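Local atomic coordinates of twin-arginine translocation pathway signal (Rhodoferax ferrireducens, PDB entry 5IM2), a protein that probably serves as the extracytoplasmic solute-binding protein of a TRAP transporter, and holds a copurified benzoate in its ligand pocket. Residues P124-T136 and F251-F263. Sequence-based numbering, arbitrary orientation.
Sequences PRIEVFELPFMMT and FDPAGGALYTATF. With BEZ (benzoic acid), chain B.
Glu130 and Thr262 join a short 3-10 turn to the interdomain crossing of a two-domain TRAP solute-binding protein, where 251-263 runs from the six-stranded sheet into strand 262-267 of the five-stranded one. The case illustrates how a buried carboxylate can tie a loop to a segment crossing between domains. Extended beyond CG, Glu130 lays its chain across Thr262, and OE2 receives Thr262 N on its anti lone pair at 3.1 Å, nearly straight (171°). A water joins OE2 to Thr262 OG1, while OE1 is hydrogen-bonded to Thr195 OG1. A leucine here would probably leave Thr262 N and this water without their carboxylate acceptor. Ile126 CD1 packs beside this bond, meeting Thr262 tip to tip; farther along, Met135 CE, turned by the bend at chi3 (48°), lies 3.6 Å from Thr260 CB and close to Ala257 CB. Phe263, next in the strand, sets its ring edge against the benzoate.

The Phe133 end lies nearer solvent: Phe133 and Gly256 are partly exposed, and two waters bridge the Met135 and Ala257 backbones. Phe133 N donates a hydrogen bond to Leu258 O (3.1 Å). The ring itself packs closely, with Leu258 CA over one face, 3.9 Å from the centroid, and Leu258 CD1 touching Phe133 CE2 at 3.5 Å.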
loop_
_atom_site.group_PDB
_atom_site.type_symbol
_atom_site.label_atom_id
_atom_site.label_comp_id
_atom_site.label_asym_id
_atom_site.label_seq_id
_atom_site.Cartn_x
_atom_site.Cartn_y
_atom_site.Cartn_z
ATOM N N PRO A 124 9.422 3.413 -10.362
ATOM C CA PRO A 124 9.690 2.005 -10.667
ATOM C C PRO A 124 10.448 1.267 -9.588
ATOM O O PRO A 124 10.212 0.069 -9.413
ATOM C CB PRO A 124 10.500 2.082 -11.962
ATOM C CG PRO A 124 11.124 3.431 -11.958
ATOM C CD PRO A 124 10.105 4.322 -11.294
ATOM N N ARG A 125 11.367 1.905 -8.864
ATOM C CA ARG A 125 12.219 1.099 -7.986
ATOM C C ARG A 125 11.522 0.659 -6.693
ATOM O O ARG A 125 11.842 -0.411 -6.149
ATOM C CB ARG A 125 13.493 1.872 -7.661
ATOM C CG ARG A 125 14.440 1.975 -8.811
ATOM C CD ARG A 125 15.512 2.990 -8.563
ATOM N NE ARG A 125 15.005 4.327 -8.782
ATOM C CZ ARG A 125 15.760 5.422 -8.816
ATOM N NH1 ARG A 125 17.071 5.352 -8.606
ATOM N NH2 ARG A 125 15.195 6.593 -9.044
ATOM N N ILE A 126 10.568 1.445 -6.176
ATOM C CA ILE A 126 9.898 1.046 -4.947
ATOM C C ILE A 126 9.013 -0.176 -5.171
ATOM O O ILE A 126 8.617 -0.862 -4.213
ATOM C CB ILE A 126 9.090 2.222 -4.369
ATOM C CG1 ILE A 126 8.684 1.893 -2.942
ATOM C CG2 ILE A 126 7.878 2.543 -5.206
ATOM C CD1 ILE A 126 7.831 2.989 -2.274
ATOM N N GLU A 127 8.706 -0.474 -6.438
ATOM C CA GLU A 127 7.837 -1.587 -6.799
ATOM C C GLU A 127 8.390 -2.956 -6.416
ATOM O O GLU A 127 7.648 -3.936 -6.479
ATOM C CB GLU A 127 7.592 -1.626 -8.311
ATOM C CG GLU A 127 6.813 -0.526 -8.943
ATOM C CD GLU A 127 6.743 -0.717 -10.476
ATOM O OE1 GLU A 127 7.643 -1.388 -11.082
ATOM O OE2 GLU A 127 5.796 -0.196 -11.083
ATOM N N VAL A 128 9.667 -3.052 -6.039
ATOM C CA VAL A 128 10.246 -4.329 -5.652
ATOM C C VAL A 128 9.430 -4.953 -4.516
ATOM O O VAL A 128 9.345 -6.182 -4.385
ATOM C CB VAL A 128 11.732 -4.120 -5.283
ATOM C CG1 VAL A 128 11.886 -3.325 -3.993
ATOM C CG2 VAL A 128 12.459 -5.454 -5.235
ATOM N N PHE A 129 8.824 -4.123 -3.675
ATOM C CA PHE A 129 8.093 -4.626 -2.507
ATOM C C PHE A 129 6.717 -5.154 -2.844
ATOM O O PHE A 129 6.090 -5.819 -1.997
ATOM C CB PHE A 129 8.000 -3.522 -1.451
ATOM C CG PHE A 129 9.318 -3.241 -0.825
ATOM C CD1 PHE A 129 9.842 -4.098 0.130
ATOM C CD2 PHE A 129 10.116 -2.189 -1.277
ATOM C CE1 PHE A 129 11.088 -3.887 0.643
ATOM C CE2 PHE A 129 11.370 -1.971 -0.758
ATOM C CZ PHE A 129 11.867 -2.820 0.186
ATOM N N GLU A 130 6.274 -4.915 -4.075
ATOM C CA GLU A 130 4.994 -5.358 -4.607
ATOM C C GLU A 130 5.116 -6.640 -5.419
ATOM O O GLU A 130 4.101 -7.160 -5.893
ATOM C CB GLU A 130 4.373 -4.253 -5.480
ATOM C CG GLU A 130 4.099 -3.000 -4.654
ATOM C CD GLU A 130 3.477 -1.853 -5.425
ATOM O OE1 GLU A 130 3.406 -1.910 -6.661
ATOM O OE2 GLU A 130 3.068 -0.881 -4.765
ATOM N N LEU A 131 6.318 -7.207 -5.527
ATOM C CA LEU A 131 6.524 -8.434 -6.274
ATOM C C LEU A 131 5.995 -9.629 -5.492
ATOM O O LEU A 131 5.767 -9.553 -4.282
ATOM C CB LEU A 131 8.013 -8.624 -6.585
ATOM C CG LEU A 131 8.659 -7.525 -7.438
ATOM C CD1 LEU A 131 10.125 -7.736 -7.487
ATOM C CD2 LEU A 131 8.088 -7.535 -8.832
ATOM N N PRO A 132 5.775 -10.754 -6.151
ATOM C CA PRO A 132 5.106 -11.855 -5.458
ATOM C C PRO A 132 5.936 -12.369 -4.284
ATOM O O PRO A 132 7.158 -12.540 -4.386
ATOM C CB PRO A 132 4.929 -12.907 -6.559
ATOM C CG PRO A 132 4.821 -12.104 -7.769
ATOM C CD PRO A 132 5.809 -10.981 -7.602
ATOM N N PHE A 133 5.259 -12.604 -3.167
ATOM C CA PHE A 133 5.843 -13.320 -2.017
ATOM C C PHE A 133 7.157 -12.672 -1.555
ATOM O O PHE A 133 8.205 -13.328 -1.430
ATOM C CB PHE A 133 6.014 -14.802 -2.356
ATOM C CG PHE A 133 4.703 -15.484 -2.642
ATOM C CD1 PHE A 133 3.882 -15.861 -1.610
ATOM C CD2 PHE A 133 4.272 -15.701 -3.935
ATOM C CE1 PHE A 133 2.680 -16.446 -1.837
ATOM C CE2 PHE A 133 3.062 -16.296 -4.176
ATOM C CZ PHE A 133 2.259 -16.692 -3.126
ATOM N N MET A 134 7.097 -11.349 -1.331
ATOM C CA MET A 134 8.210 -10.565 -0.781
ATOM C C MET A 134 8.076 -10.296 0.713
ATOM O O MET A 134 9.079 -10.348 1.444
ATOM C CB MET A 134 8.336 -9.220 -1.499
ATOM C CG MET A 134 8.805 -9.280 -2.918
ATOM S SD MET A 134 10.538 -9.777 -3.048
ATOM C CE MET A 134 11.332 -8.392 -2.310
ATOM N N MET A 135 6.873 -10.029 1.192
ATOM C CA MET A 135 6.701 -9.502 2.543
ATOM C C MET A 135 6.690 -10.602 3.587
ATOM O O MET A 135 6.180 -11.695 3.372
ATOM C CB MET A 135 5.393 -8.709 2.626
ATOM C CG MET A 135 5.027 -8.255 4.028
ATOM S SD MET A 135 3.494 -7.310 4.129
ATOM C CE MET A 135 2.469 -8.320 3.200
ATOM N N THR A 136 7.235 -10.279 4.760
ATOM C CA THR A 136 7.036 -11.094 5.948
ATOM C C THR A 136 5.815 -10.543 6.700
ATOM O O THR A 136 4.690 -11.021 6.492
ATOM C CB THR A 136 8.293 -11.087 6.807
ATOM O OG1 THR A 136 8.684 -9.744 7.060
ATOM C CG2 THR A 136 9.433 -11.759 6.090
ATOM N N PHE A 251 -4.241 -16.163 2.200
ATOM C CA PHE A 251 -3.139 -17.114 2.163
ATOM C C PHE A 251 -2.710 -17.448 3.583
ATOM O O PHE A 251 -2.461 -16.541 4.382
ATOM C CB PHE A 251 -1.959 -16.532 1.381
ATOM C CG PHE A 251 -2.161 -16.588 -0.094
ATOM C CD1 PHE A 251 -2.962 -15.667 -0.722
ATOM C CD2 PHE A 251 -1.614 -17.616 -0.836
ATOM C CE1 PHE A 251 -3.181 -15.746 -2.096
ATOM C CE2 PHE A 251 -1.822 -17.687 -2.205
ATOM C CZ PHE A 251 -2.606 -16.779 -2.821
ATOM N N ASP A 252 -2.646 -18.733 3.901
ATOM C CA ASP A 252 -2.120 -19.117 5.205
ATOM C C ASP A 252 -0.727 -18.509 5.371
ATOM O O ASP A 252 0.093 -18.581 4.442
ATOM C CB ASP A 252 -2.056 -20.636 5.355
ATOM C CG ASP A 252 -1.767 -21.066 6.787
ATOM O OD1 ASP A 252 -2.731 -21.204 7.566
ATOM O OD2 ASP A 252 -0.581 -21.249 7.139
ATOM N N PRO A 253 -0.413 -17.911 6.525
ATOM C CA PRO A 253 0.908 -17.282 6.693
ATOM C C PRO A 253 2.080 -18.194 6.380
ATOM O O PRO A 253 3.129 -17.708 5.939
ATOM C CB PRO A 253 0.911 -16.882 8.174
ATOM C CG PRO A 253 -0.489 -16.896 8.593
ATOM C CD PRO A 253 -1.182 -17.928 7.774
ATOM N N ALA A 254 1.947 -19.498 6.629
ATOM C CA ALA A 254 3.013 -20.450 6.322
ATOM C C ALA A 254 3.457 -20.377 4.871
ATOM O O ALA A 254 4.595 -20.744 4.555
ATOM C CB ALA A 254 2.558 -21.882 6.639
ATOM N N GLY A 255 2.574 -19.954 3.973
ATOM C CA GLY A 255 2.886 -19.860 2.562
ATOM C C GLY A 255 3.392 -18.513 2.117
ATOM O O GLY A 255 3.714 -18.333 0.935
ATOM N N GLY A 256 3.476 -17.550 3.024
ATOM C CA GLY A 256 3.855 -16.202 2.642
ATOM C C GLY A 256 2.668 -15.343 2.263
ATOM O O GLY A 256 1.501 -15.687 2.452
ATOM N N ALA A 257 3.002 -14.162 1.749
ATOM C CA ALA A 257 2.026 -13.154 1.375
ATOM C C ALA A 257 2.093 -12.980 -0.128
ATOM O O ALA A 257 3.144 -12.623 -0.665
ATOM C CB ALA A 257 2.313 -11.827 2.074
ATOM N N LEU A 258 0.972 -13.181 -0.802
ATOM C CA LEU A 258 0.986 -13.105 -2.251
ATOM C C LEU A 258 1.506 -11.750 -2.725
ATOM O O LEU A 258 2.358 -11.682 -3.616
ATOM C CB LEU A 258 -0.418 -13.363 -2.805
ATOM C CG LEU A 258 -0.513 -13.197 -4.337
ATOM C CD1 LEU A 258 0.330 -14.236 -5.019
ATOM C CD2 LEU A 258 -1.951 -13.325 -4.760
ATOM N N TYR A 259 0.984 -10.652 -2.170
ATOM C CA TYR A 259 1.485 -9.327 -2.527
ATOM C C TYR A 259 1.186 -8.351 -1.391
ATOM O O TYR A 259 0.365 -8.608 -0.511
ATOM C CB TYR A 259 0.866 -8.801 -3.855
ATOM C CG TYR A 259 -0.483 -8.186 -3.636
ATOM C CD1 TYR A 259 -1.615 -8.969 -3.521
ATOM C CD2 TYR A 259 -0.611 -6.817 -3.463
ATOM C CE1 TYR A 259 -2.860 -8.403 -3.244
ATOM C CE2 TYR A 259 -1.851 -6.239 -3.192
ATOM C CZ TYR A 259 -2.964 -7.041 -3.078
ATOM O OH TYR A 259 -4.187 -6.463 -2.798
ATOM N N THR A 260 1.860 -7.212 -1.453
ATOM C CA THR A 260 1.449 -6.012 -0.736
ATOM C C THR A 260 1.667 -4.812 -1.650
ATOM O O THR A 260 2.327 -4.896 -2.695
ATOM C CB THR A 260 2.186 -5.885 0.600
ATOM O OG1 THR A 260 1.612 -4.807 1.338
ATOM C CG2 THR A 260 3.683 -5.651 0.421
ATOM N N ALA A 261 1.064 -3.691 -1.278
ATOM C CA ALA A 261 1.251 -2.440 -1.993
ATOM C C ALA A 261 2.015 -1.465 -1.109
ATOM O O ALA A 261 1.948 -1.536 0.110
ATOM C CB ALA A 261 -0.089 -1.834 -2.428
ATOM N N THR A 262 2.755 -0.564 -1.745
ATOM C CA THR A 262 3.524 0.450 -1.056
ATOM C C THR A 262 2.767 1.758 -0.990
ATOM O O THR A 262 1.977 2.095 -1.871
ATOM C CB THR A 262 4.875 0.695 -1.725
ATOM O OG1 THR A 262 4.693 1.124 -3.072
ATOM C CG2 THR A 262 5.679 -0.550 -1.701
ATOM N N PHE A 263 3.042 2.498 0.072
ATOM C CA PHE A 263 2.455 3.797 0.320
ATOM C C PHE A 263 3.562 4.771 0.669
ATOM O O PHE A 263 4.556 4.387 1.297
ATOM C CB PHE A 263 1.454 3.759 1.505
ATOM C CG PHE A 263 0.324 2.807 1.306
ATOM C CD1 PHE A 263 0.500 1.461 1.512
ATOM C CD2 PHE A 263 -0.928 3.273 0.875
ATOM C CE1 PHE A 263 -0.544 0.588 1.304
ATOM C CE2 PHE A 263 -1.965 2.405 0.676
ATOM C CZ PHE A 263 -1.765 1.048 0.904
HETATM C C BEZ B . -5.578 -0.422 -2.451
HETATM O O1 BEZ B . -5.505 -1.649 -2.749
HETATM O O2 BEZ B . -5.709 0.426 -3.365
HETATM C C1 BEZ B . -5.543 0.005 -1.014
HETATM C C2 BEZ B . -5.608 1.358 -0.693
HETATM C C3 BEZ B . -5.607 1.729 0.653
HETATM C C4 BEZ B . -5.516 0.759 1.637
HETATM C C5 BEZ B . -5.427 -0.580 1.312
HETATM C C6 BEZ B . -5.441 -0.963 -0.034
HETATM O O HOH W 1 4.582 -7.994 -2.416
HETATM O O HOH W 2 3.353 1.613 -5.350
HETATM O O HOH W 3 4.603 -10.081 -0.600
HETATM O O HOH W 4 5.813 -13.632 1.297
#